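Local coordinates for protein type II restriction enzyme AgeI (Thalassobius gelatinovorus, PDB 5DWA) that recognises the double-stranded DNA sequence 5'-ACCGGT-3' and cleaves it after the first A, as a PD-(D/E)XK restriction endonuclease that dimerises to cut, at residues C237-N241 / L242-P246. Numbering follows the deposited sequence.
Sequences CFSYN and LRTSP
S239 and T244 meet hydroxyl to hydroxyl across a tight bend: S239 OG donates to T244 OG1 at 2.7 Å. The same S239 OG accepts from the backbone N of N241 at 3.1 Å, a nearly straight bond (165°), so one buried oxygen ties both the chain leaving the strand and the far side of the bend. With OG anti to its own backbone nitrogen (chi1 172°), the serine presents this oxygen to both partners. T244 OG1 also bonds the D198 carboxylate (OD2), while T244 CG2 lies 3.9 Å from S239 CB. Replacing S239 by alanine removes OG, which is likely to leave the N241 amide without its acceptor and T244 OG1 without the hydrogen it receives, D198 remaining as its partner. Beyond this pair, T244 N returns to N241 O at 2.9 Å, the donor sitting above the carbonyl plane, and closes the turn. The end of the N241 side chain comes up to the turn: N241 OD1 accepts from R243 N at 2.9 Å, the donor 36° out of the carboxamide plane. N62 gives OD1 a further bond, and ND2 reaches the backbone oxygens of D198 and N211, so the buried carboxamide is fixed at both ends. The R243 chain, extended from CG to NE, carries NH2 to a salt bridge with D65. An ST turn at S239 thus runs into a type I beta turn, N241 to T244, where strand 236-239 leaves the mixed sheet of the PD-(D/E)XK nuclease fold.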
loop_
_atom_site.group_PDB
_atom_site.type_symbol
_atom_site.label_atom_id
_atom_site.label_comp_id
_atom_site.label_asym_id
_atom_site.label_seq_id
_atom_site.Cartn_x
_atom_site.Cartn_y
_atom_site.Cartn_z
ATOM N N CYS A 237 -15.414 5.885 13.158
ATOM C CA CYS A 237 -14.391 4.853 13.171
ATOM C C CYS A 237 -14.620 3.937 14.357
ATOM O O CYS A 237 -14.857 4.399 15.481
ATOM C CB CYS A 237 -12.993 5.482 13.231
ATOM S SG CYS A 237 -11.624 4.299 13.469
ATOM N N PHE A 238 -14.569 2.637 14.094
ATOM C CA PHE A 238 -14.711 1.636 15.138
ATOM C C PHE A 238 -13.458 0.798 15.172
ATOM O O PHE A 238 -13.099 0.190 14.175
ATOM C CB PHE A 238 -15.950 0.777 14.893
ATOM C CG PHE A 238 -17.222 1.555 14.977
ATOM C CD1 PHE A 238 -17.689 2.261 13.877
ATOM C CD2 PHE A 238 -17.926 1.629 16.168
ATOM C CE1 PHE A 238 -18.853 3.000 13.959
ATOM C CE2 PHE A 238 -19.079 2.376 16.254
ATOM C CZ PHE A 238 -19.543 3.060 15.148
ATOM N N SER A 239 -12.774 0.814 16.312
ATOM C CA SER A 239 -11.566 0.028 16.480
ATOM C C SER A 239 -11.819 -1.113 17.439
ATOM O O SER A 239 -12.538 -0.959 18.429
ATOM C CB SER A 239 -10.418 0.895 16.992
ATOM O OG SER A 239 -9.305 0.072 17.316
ATOM N N TYR A 240 -11.213 -2.257 17.145
ATOM C CA TYR A 240 -11.341 -3.420 18.011
ATOM C C TYR A 240 -10.007 -3.745 18.656
ATOM O O TYR A 240 -9.762 -4.868 19.095
ATOM C CB TYR A 240 -11.898 -4.607 17.224
ATOM C CG TYR A 240 -13.240 -4.266 16.627
ATOM C CD1 TYR A 240 -13.350 -3.849 15.301
ATOM C CD2 TYR A 240 -14.389 -4.291 17.408
ATOM C CE1 TYR A 240 -14.588 -3.504 14.759
ATOM C CE2 TYR A 240 -15.623 -3.943 16.876
ATOM C CZ TYR A 240 -15.710 -3.554 15.550
ATOM O OH TYR A 240 -16.932 -3.197 15.018
ATOM N N ASN A 241 -9.142 -2.739 18.700
ATOM C CA ASN A 241 -7.964 -2.805 19.549
ATOM C C ASN A 241 -8.312 -2.122 20.856
ATOM O O ASN A 241 -8.518 -0.912 20.874
ATOM C CB ASN A 241 -6.770 -2.121 18.879
ATOM C CG ASN A 241 -5.468 -2.343 19.627
ATOM O OD1 ASN A 241 -5.465 -2.558 20.838
ATOM N ND2 ASN A 241 -4.352 -2.295 18.904
ATOM N N LEU A 242 -8.380 -2.884 21.948
ATOM C CA LEU A 242 -8.740 -2.298 23.239
ATOM C C LEU A 242 -7.767 -1.198 23.695
ATOM O O LEU A 242 -8.100 -0.415 24.582
ATOM C CB LEU A 242 -8.832 -3.383 24.310
ATOM C CG LEU A 242 -9.848 -4.491 24.027
ATOM C CD1 LEU A 242 -9.924 -5.475 25.202
ATOM C CD2 LEU A 242 -11.216 -3.894 23.712
ATOM N N ARG A 243 -6.577 -1.134 23.091
ATOM C CA ARG A 243 -5.605 -0.078 23.407
ATOM C C ARG A 243 -5.809 1.224 22.640
ATOM O O ARG A 243 -5.204 2.243 22.977
ATOM C CB ARG A 243 -4.181 -0.571 23.156
ATOM C CG ARG A 243 -3.773 -1.688 24.083
ATOM C CD ARG A 243 -2.283 -1.958 24.004
ATOM N NE ARG A 243 -2.001 -3.249 24.609
ATOM C CZ ARG A 243 -2.213 -4.411 23.995
ATOM N NH1 ARG A 243 -2.686 -4.434 22.750
ATOM N NH2 ARG A 243 -1.958 -5.551 24.616
ATOM N N THR A 244 -6.654 1.199 21.610
ATOM C CA THR A 244 -6.970 2.413 20.878
ATOM C C THR A 244 -7.622 3.407 21.827
ATOM O O THR A 244 -8.517 3.041 22.589
ATOM C CB THR A 244 -7.928 2.141 19.692
ATOM O OG1 THR A 244 -7.350 1.166 18.812
ATOM C CG2 THR A 244 -8.212 3.427 18.927
ATOM N N SER A 245 -7.161 4.654 21.798
ATOM C CA SER A 245 -7.791 5.690 22.602
ATOM C C SER A 245 -9.029 6.204 21.888
ATOM O O SER A 245 -8.950 6.629 20.739
ATOM C CB SER A 245 -6.824 6.840 22.875
ATOM O OG SER A 245 -5.728 6.395 23.652
ATOM N N PRO A 246 -10.180 6.160 22.569
ATOM C CA PRO A 246 -11.391 6.711 21.959
ATOM C C PRO A 246 -11.321 8.224 21.850
ATOM O O PRO A 246 -10.521 8.873 22.525
ATOM C CB PRO A 246 -12.500 6.279 22.921
ATOM C CG PRO A 246 -11.808 6.041 24.220
ATOM C CD PRO A 246 -10.455 5.514 23.863
#